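Local structure of copper chaperone PCu(A)C (Methylosinus trichosporium OB3b, 6P1F) at residues A[26-31]-A[81-86]; A[51-56]-A[85-90]. The protein binds copper through its PCu(A)C domain, the part described here, and probably acts as a copper chaperone in this methane-oxidizing bacterium. One frame throughout, in Å; residues are numbered along the deposited sequence.

Contact 1 (A[26-31]-A[81-86])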
ATOM      1  N   GLN A  26      -4.476  -4.792   6.772  1.00 17.93           N
ATOM      2  CA  GLN A  26      -3.802  -3.511   6.580  1.00 14.81           C
ATOM      3  C   GLN A  26      -2.475  -3.725   5.903  1.00 18.61           C
ATOM      4  O   GLN A  26      -1.766  -4.663   6.209  1.00 19.41           O
ATOM      5  CB  GLN A  26      -3.614  -2.794   7.896  1.00 16.57           C
ATOM      6  CG  GLN A  26      -4.944  -2.397   8.509  1.00 20.64           C
ATOM      7  CD  GLN A  26      -4.822  -1.345   9.587  1.00 22.89           C
ATOM      8  OE1 GLN A  26      -3.719  -0.976  10.024  1.00 22.31           O
ATOM      9  NE2 GLN A  26      -5.979  -0.835  10.027  1.00 24.11           N
ATOM     10  N   LEU A  27      -2.179  -2.837   4.960  1.00 15.20           N
ATOM     11  CA  LEU A  27      -0.936  -2.843   4.213  1.00 13.97           C
ATOM     12  C   LEU A  27      -0.176  -1.548   4.519  1.00 15.51           C
ATOM     13  O   LEU A  27      -0.767  -0.503   4.704  1.00 15.34           O
ATOM     14  CB  LEU A  27      -1.216  -2.971   2.719  1.00 15.47           C
ATOM     15  CG  LEU A  27       0.002  -2.903   1.788  1.00 19.21           C
ATOM     16  CD1 LEU A  27      -0.112  -3.889   0.612  1.00 26.83           C
ATOM     17  CD2 LEU A  27       0.208  -1.489   1.333  1.00 20.88           C
ATOM     18  N   TYR A  28       1.157  -1.637   4.588  1.00 13.81           N
ATOM     19  CA  TYR A  28       1.976  -0.499   4.914  1.00 13.74           C
ATOM     20  C   TYR A  28       3.143  -0.392   3.957  1.00 16.33           C
ATOM     21  O   TYR A  28       3.804  -1.380   3.704  1.00 15.43           O
ATOM     22  CB  TYR A  28       2.520  -0.622   6.340  1.00 14.02           C
ATOM     23  CG  TYR A  28       1.486  -1.050   7.346  1.00 14.19           C
ATOM     24  CD1 TYR A  28       0.633  -0.115   7.936  1.00 15.92           C
ATOM     25  CD2 TYR A  28       1.352  -2.386   7.683  1.00 15.04           C
ATOM     26  CE1 TYR A  28      -0.308  -0.525   8.871  1.00 18.06           C
ATOM     27  CE2 TYR A  28       0.432  -2.799   8.614  1.00 17.13           C
ATOM     28  CZ  TYR A  28      -0.398  -1.850   9.207  1.00 21.85           C
ATOM     29  OH  TYR A  28      -1.341  -2.211  10.143  1.00 18.64           O
ATOM     30  N   MET A  29       3.359   0.777   3.383  1.00 16.08           N
ATOM     31  CA  MET A  29       4.507   0.962   2.509  1.00 16.72           C
ATOM     32  C   MET A  29       4.939   2.405   2.572  1.00 18.35           C
ATOM     33  O   MET A  29       4.115   3.295   2.756  1.00 19.63           O
ATOM     34  CB  MET A  29       4.161   0.593   1.064  1.00 16.42           C
ATOM     35  CG  MET A  29       2.954   1.369   0.508  1.00 17.79           C
ATOM     36  SD  MET A  29       2.468   0.689  -1.122  1.00 22.15           S
ATOM     37  CE  MET A  29       0.947   1.619  -1.431  1.00 18.59           C
ATOM     38  N   LEU A  30       6.231   2.640   2.393  1.00 15.01           N
ATOM     39  CA  LEU A  30       6.737   4.000   2.293  1.00 14.04           C
ATOM     40  C   LEU A  30       6.671   4.410   0.843  1.00 17.31           C
ATOM     41  O   LEU A  30       7.265   3.736  -0.007  1.00 18.20           O
ATOM     42  CB  LEU A  30       8.182   4.035   2.826  1.00 18.09           C
ATOM     43  CG  LEU A  30       9.029   5.277   2.539  1.00 21.15           C
ATOM     44  CD1 LEU A  30       8.344   6.541   3.007  1.00 23.22           C
ATOM     45  CD2 LEU A  30      10.337   5.082   3.299  1.00 25.00           C
ATOM     46  N   VAL A  31       5.906   5.458   0.538  1.00 13.45           N
ATOM     47  CA  VAL A  31       5.806   5.922  -0.847  1.00 14.01           C
ATOM     48  C   VAL A  31       6.530   7.245  -0.979  1.00 18.19           C
ATOM     49  O   VAL A  31       6.289   8.176  -0.205  1.00 17.62           O
ATOM     50  CB  VAL A  31       4.336   6.112  -1.253  1.00 15.36           C
ATOM     51  CG1 VAL A  31       4.237   6.580  -2.715  1.00 17.27           C
ATOM     52  CG2 VAL A  31       3.546   4.820  -1.048  1.00 19.15           C
ATOM     53  N   GLY A  81      -0.765   4.437  12.282  1.00 21.67           N
ATOM     54  CA  GLY A  81      -0.505   5.649  11.542  1.00 20.61           C
ATOM     55  C   GLY A  81      -1.177   5.526  10.181  1.00 18.11           C
ATOM     56  O   GLY A  81      -2.218   4.878  10.064  1.00 20.22           O
ATOM     57  N   SER A  82      -0.594   6.155   9.177  1.00 16.91           N
ATOM     58  CA  SER A  82      -1.153   6.039   7.818  1.00 15.56           C
ATOM     59  C   SER A  82      -1.076   4.595   7.334  1.00 18.82           C
ATOM     60  O   SER A  82      -0.168   3.869   7.678  1.00 17.70           O
ATOM     61  CB  SER A  82      -0.400   6.956   6.856  1.00 19.15           C
ATOM     62  OG  SER A  82      -0.426   8.301   7.348  1.00 20.78           O
ATOM     63  N   HIS A  83      -2.019   4.172   6.507  1.00 16.27           N
ATOM     64  CA  HIS A  83      -2.026   2.763   6.120  1.00 14.42           C
ATOM     65  C   HIS A  83      -3.015   2.587   5.000  1.00 15.98           C
ATOM     66  O   HIS A  83      -3.829   3.485   4.708  1.00 18.85           O
ATOM     67  CB  HIS A  83      -2.416   1.851   7.303  1.00 15.02           C
ATOM     68  CG  HIS A  83      -3.822   2.043   7.790  1.00 16.76           C
ATOM     69  ND1 HIS A  83      -4.162   3.035   8.685  1.00 23.20           N
ATOM     70  CD2 HIS A  83      -4.958   1.373   7.507  1.00 20.35           C
ATOM     71  CE1 HIS A  83      -5.461   2.965   8.933  1.00 23.15           C
ATOM     72  NE2 HIS A  83      -5.965   1.964   8.249  1.00 19.15           N
ATOM     73  N   VAL A  84      -2.943   1.427   4.373  1.00 13.55           N
ATOM     74  CA  VAL A  84      -3.910   1.033   3.379  1.00 16.13           C
ATOM     75  C   VAL A  84      -4.779  -0.088   3.921  1.00 19.25           C
ATOM     76  O   VAL A  84      -4.251  -1.052   4.452  1.00 21.90           O
ATOM     77  CB  VAL A  84      -3.209   0.530   2.117  1.00 16.92           C
ATOM     78  CG1 VAL A  84      -4.232   0.284   1.004  1.00 20.29           C
ATOM     79  CG2 VAL A  84      -2.123   1.499   1.689  1.00 18.42           C
ATOM     80  N   GLU A  85      -6.095   0.015   3.789  1.00 15.41           N
ATOM     81  CA  GLU A  85      -6.936  -1.130   4.101  1.00 15.33           C
ATOM     82  C   GLU A  85      -7.236  -1.895   2.820  1.00 17.76           C
ATOM     83  O   GLU A  85      -7.653  -1.305   1.831  1.00 18.12           O
ATOM     84  CB  GLU A  85      -8.242  -0.697   4.770  1.00 21.40           C
ATOM     85  CG  GLU A  85      -8.077  -0.426   6.239  1.00 32.08           C
ATOM     86  CD  GLU A  85      -9.208  -1.015   7.042  1.00 49.11           C
ATOM     87  OE1 GLU A  85     -10.236  -0.323   7.171  1.00 50.00           O
ATOM     88  OE2 GLU A  85      -9.069  -2.169   7.523  1.00 51.54           O
ATOM     89  N   LEU A  86      -6.949  -3.194   2.826  1.00 16.84           N
ATOM     90  CA  LEU A  86      -7.320  -4.100   1.730  1.00 18.31           C
ATOM     91  C   LEU A  86      -8.686  -4.659   2.046  1.00 19.77           C
ATOM     92  O   LEU A  86      -8.883  -5.234   3.114  1.00 22.82           O
ATOM     93  CB  LEU A  86      -6.306  -5.238   1.601  1.00 19.41           C
ATOM     94  CG  LEU A  86      -4.854  -4.761   1.537  1.00 22.37           C
ATOM     95  CD1 LEU A  86      -3.890  -5.970   1.423  1.00 21.69           C
ATOM     96  CD2 LEU A  86      -4.650  -3.761   0.411  1.00 20.82           C
TER
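Gln-26 lays its side-chain amide over one face of the His-83 ring, the planes 14° apart, a stacked pair between neighbouring antiparallel strands of the all-beta PCu(A)C domain. Gln-26 OE1 sits 3.6 Å above the ring plane, toward the rim. Gln-26 CD comes to 3.4 Å from His-83 CD2. Gln-26 NE2 is near His-83 NE2, but the angle is too poor for a hydrogen bond. The Tyr-28 ring lies alongside His-83, with Tyr-28 CE1 3.5 Å from His-83 CB. Tyr-28 OH also donates to Gln-26 OE1 at 2.7 Å, which holds the amide in its rotation. With CG between the backbone N and the carbonyl carbon (chi1 65°), the His-83 ring is placed against the Gln-26 amide. His-83 and Glu-85 belong to a zinc site seen in this protein, empty in this model. His-55 of that site stacks on His-83, and Arg-24 forms a salt bridge with Glu-85.

Leu-27 and Val-84 make the hydrogen-bonded pair of the two strands, Leu-27 N to Val-84 O at 2.8 Å and Val-84 N to Leu-27 O at 2.9 Å. Their side chains turn to the other face, into the core. There Leu-27 CD2 packs 3.8 Å from Val-84 CG2, and Met-101 also touches Leu-27. A last bond sets the imidazole: His-83 ND1 donates, nearly in the ring plane, to Gly-81 O at 3.0 Å.

Contact 2 (A[51-56]-A[85-90]); sequences SVQFHI and ELVDIS
Gln-53 and Val-87 cross at about a right angle on one face of an antiparallel strand pair. The methyl Val-87 CG2 meets the Gln-53 amide, 3.7 Å from Gln-53 CD. Gln-53 runs extended beyond CG (chi2 170°), and its OE1 takes a weak hydrogen bond from Arg-24. An alanine in place of Gln-53 would probably leave Val-87 CG2 without its cover and Arg-24 without this weak partner. On the same face Ser-51 OG lies 3.6 Å from Val-87 CB.

The His-55 ring and the Glu-85 carboxylate, both of the zinc site, are turned 58° apart. His-55 NE2 stays 4.0 Å from Glu-85 OE1, too long for a hydrogen bond. Glu-85 OE1 is held instead by the salt bridge to Arg-24, and His-55 ND1 is hydrogen-bonded to Leu-60 O. On the opposite face Val-52 and Leu-86 lie side by side, with Val-52 CG1 3.7 Å from Leu-86 CD2.

The backbones pair through Glu-85 N to Gln-53 O at 2.8 Å and Gln-53 N to Glu-85 O at 3.0 Å. Ser-51 and Val-87 form the next hydrogen-bonded pair, one of its two bonds weak. Strand 73-89 lies between strands 49-55 and 24-33, and Val-52 reaches Val-44 of strand 39-45.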
ATOM      1  N   SER A  51     -10.798  -4.019  -3.347  1.00 20.36           N
ATOM      2  CA  SER A  51     -10.476  -2.613  -3.414  1.00 22.45           C
ATOM      3  C   SER A  51      -9.598  -2.221  -2.264  1.00 19.67           C
ATOM      4  O   SER A  51      -9.287  -3.051  -1.408  1.00 18.82           O
ATOM      5  CB  SER A  51     -11.748  -1.764  -3.415  1.00 34.05           C
ATOM      6  OG  SER A  51     -12.511  -2.034  -2.260  1.00 36.57           O
ATOM      7  N   VAL A  52      -9.166  -0.967  -2.299  1.00 18.42           N
ATOM      8  CA  VAL A  52      -8.361  -0.420  -1.218  1.00 17.12           C
ATOM      9  C   VAL A  52      -8.915   0.902  -0.747  1.00 21.47           C
ATOM     10  O   VAL A  52      -9.612   1.636  -1.484  1.00 22.20           O
ATOM     11  CB  VAL A  52      -6.890  -0.215  -1.625  1.00 17.71           C
ATOM     12  CG1 VAL A  52      -6.263  -1.532  -2.121  1.00 18.24           C
ATOM     13  CG2 VAL A  52      -6.775   0.875  -2.668  1.00 23.11           C
ATOM     14  N   GLN A  53      -8.634   1.173   0.519  1.00 17.49           N
ATOM     15  CA  GLN A  53      -8.959   2.436   1.154  1.00 18.81           C
ATOM     16  C   GLN A  53      -7.723   2.971   1.843  1.00 18.67           C
ATOM     17  O   GLN A  53      -7.138   2.335   2.741  1.00 20.81           O
ATOM     18  CB  GLN A  53     -10.105   2.278   2.181  1.00 19.09           C
ATOM     19  CG  GLN A  53     -11.360   1.675   1.564  1.00 25.89           C
ATOM     20  CD  GLN A  53     -12.429   1.277   2.584  1.00 39.02           C
ATOM     21  OE1 GLN A  53     -12.208   1.319   3.797  1.00 39.14           O
ATOM     22  NE2 GLN A  53     -13.589   0.856   2.086  1.00 34.96           N
ATOM     23  N   PHE A  54      -7.311   4.144   1.402  1.00 15.74           N
ATOM     24  CA  PHE A  54      -6.146   4.778   1.980  1.00 14.39           C
ATOM     25  C   PHE A  54      -6.545   5.618   3.169  1.00 17.49           C
ATOM     26  O   PHE A  54      -7.534   6.355   3.138  1.00 17.46           O
ATOM     27  CB  PHE A  54      -5.433   5.632   0.952  1.00 14.97           C
ATOM     28  CG  PHE A  54      -4.957   4.866  -0.260  1.00 15.45           C
ATOM     29  CD1 PHE A  54      -3.809   4.109  -0.193  1.00 19.08           C
ATOM     30  CD2 PHE A  54      -5.645   4.923  -1.461  1.00 18.33           C
ATOM     31  CE1 PHE A  54      -3.361   3.412  -1.319  1.00 16.26           C
ATOM     32  CE2 PHE A  54      -5.184   4.251  -2.594  1.00 22.81           C
ATOM     33  CZ  PHE A  54      -4.039   3.485  -2.507  1.00 20.80           C
ATOM     34  N   HIS A  55      -5.792   5.463   4.247  1.00 14.78           N
ATOM     35  CA  HIS A  55      -5.948   6.303   5.428  1.00 16.01           C
ATOM     36  C   HIS A  55      -4.665   7.074   5.638  1.00 21.31           C
ATOM     37  O   HIS A  55      -3.664   6.510   6.037  1.00 22.40           O
ATOM     38  CB  HIS A  55      -6.264   5.446   6.644  1.00 16.04           C
ATOM     39  CG  HIS A  55      -7.572   4.737   6.555  1.00 16.56           C
ATOM     40  ND1 HIS A  55      -8.688   5.173   7.235  1.00 22.18           N
ATOM     41  CD2 HIS A  55      -7.951   3.633   5.876  1.00 20.01           C
ATOM     42  CE1 HIS A  55      -9.697   4.357   6.990  1.00 27.04           C
ATOM     43  NE2 HIS A  55      -9.279   3.416   6.170  1.00 23.03           N
ATOM     44  N   ILE A  56      -4.684   8.367   5.348  1.00 20.67           N
ATOM     45  CA  ILE A  56      -3.444   9.123   5.386  1.00 20.33           C
ATOM     46  C   ILE A  56      -3.644  10.388   6.192  1.00 26.38           C
ATOM     47  O   ILE A  56      -4.771  10.836   6.392  1.00 24.38           O
ATOM     48  CB  ILE A  56      -2.928   9.470   3.961  1.00 28.58           C
ATOM     49  CG1 ILE A  56      -3.904  10.401   3.250  1.00 36.34           C
ATOM     50  CG2 ILE A  56      -2.678   8.184   3.134  1.00 31.39           C
ATOM     51  CD1 ILE A  56      -3.339  10.982   1.961  1.00 42.42           C
ATOM     52  N   GLU A  85      -6.095   0.015   3.789  1.00 15.41           N
ATOM     53  CA  GLU A  85      -6.936  -1.130   4.101  1.00 15.33           C
ATOM     54  C   GLU A  85      -7.236  -1.895   2.820  1.00 17.76           C
ATOM     55  O   GLU A  85      -7.653  -1.305   1.831  1.00 18.12           O
ATOM     56  CB  GLU A  85      -8.242  -0.697   4.770  1.00 21.40           C
ATOM     57  CG  GLU A  85      -8.077  -0.426   6.239  1.00 32.08           C
ATOM     58  CD  GLU A  85      -9.208  -1.015   7.042  1.00 49.11           C
ATOM     59  OE1 GLU A  85     -10.236  -0.323   7.171  1.00 50.00           O
ATOM     60  OE2 GLU A  85      -9.069  -2.169   7.523  1.00 51.54           O
ATOM     61  N   LEU A  86      -6.949  -3.194   2.826  1.00 16.84           N
ATOM     62  CA  LEU A  86      -7.320  -4.100   1.730  1.00 18.31           C
ATOM     63  C   LEU A  86      -8.686  -4.659   2.046  1.00 19.77           C
ATOM     64  O   LEU A  86      -8.883  -5.234   3.114  1.00 22.82           O
ATOM     65  CB  LEU A  86      -6.306  -5.238   1.601  1.00 19.41           C
ATOM     66  CG  LEU A  86      -4.854  -4.761   1.537  1.00 22.37           C
ATOM     67  CD1 LEU A  86      -3.890  -5.970   1.423  1.00 21.69           C
ATOM     68  CD2 LEU A  86      -4.650  -3.761   0.411  1.00 20.82           C
ATOM     69  N   VAL A  87      -9.625  -4.462   1.134  1.00 16.91           N
ATOM     70  CA  VAL A  87     -11.031  -4.699   1.393  1.00 17.47           C
ATOM     71  C   VAL A  87     -11.542  -5.872   0.567  1.00 19.14           C
ATOM     72  O   VAL A  87     -11.277  -5.923  -0.640  1.00 18.17           O
ATOM     73  CB  VAL A  87     -11.847  -3.432   1.040  1.00 20.61           C
ATOM     74  CG1 VAL A  87     -13.359  -3.661   1.250  1.00 24.19           C
ATOM     75  CG2 VAL A  87     -11.350  -2.239   1.861  1.00 22.94           C
ATOM     76  N   ASP A  88     -12.308  -6.752   1.207  1.00 17.72           N
ATOM     77  CA  ASP A  88     -12.905  -7.933   0.557  1.00 18.46           C
ATOM     78  C   ASP A  88     -11.837  -8.815  -0.059  1.00 18.11           C
ATOM     79  O   ASP A  88     -11.826  -9.092  -1.251  1.00 21.74           O
ATOM     80  CB  ASP A  88     -13.964  -7.510  -0.480  1.00 17.69           C
ATOM     81  CG  ASP A  88     -15.154  -6.804   0.160  1.00 26.34           C
ATOM     82  OD1 ASP A  88     -15.368  -6.946   1.387  1.00 23.01           O
ATOM     83  OD2 ASP A  88     -15.890  -6.115  -0.564  1.00 30.65           O
ATOM     84  N   ILE A  89     -10.959  -9.296   0.813  1.00 19.17           N
ATOM     85  CA  ILE A  89      -9.913 -10.222   0.440  1.00 20.74           C
ATOM     86  C   ILE A  89     -10.502 -11.586   0.103  1.00 23.24           C
ATOM     87  O   ILE A  89     -11.229 -12.162   0.916  1.00 24.71           O
ATOM     88  CB  ILE A  89      -8.891 -10.336   1.560  1.00 20.64           C
ATOM     89  CG1 ILE A  89      -8.160  -8.995   1.776  1.00 19.13           C
ATOM     90  CG2 ILE A  89      -7.918 -11.469   1.287  1.00 21.24           C
ATOM     91  CD1 ILE A  89      -7.415  -8.948   3.126  1.00 19.80           C
ATOM     92  N   SER A  90     -10.203 -12.111  -1.085  1.00 23.30           N
ATOM     93  CA  SER A  90     -10.695 -13.448  -1.417  1.00 30.91           C
ATOM     94  C   SER A  90      -9.620 -14.498  -1.178  1.00 34.95           C
ATOM     95  O   SER A  90      -9.928 -15.654  -0.893  1.00 32.76           O
ATOM     96  CB  SER A  90     -11.210 -13.500  -2.857  1.00 26.76           C
ATOM     97  OG  SER A  90     -10.297 -12.871  -3.733  1.00 33.37           O
TER

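Both contacts use strand 73-89, one along each edge, so strands 24-33 and 49-55 are its neighbours in the same sheet. They share Glu-85 and Leu-86, and the backbone of His-83 pairs with that of His-55. Contact 1 is the more buried, about 5 Å from the chain centre to its own centre. Contact 2 is about 9 Å out and only partly buried. One face of contact 1 is apolar core, the other an amide-on-imidazole stack. Contact 2 also has a valine-leucine pair on its apolar face, and its other face is more polar. Together they bring three ligands of the zinc site, His-55, His-83 and Glu-85, onto one face of the sheet.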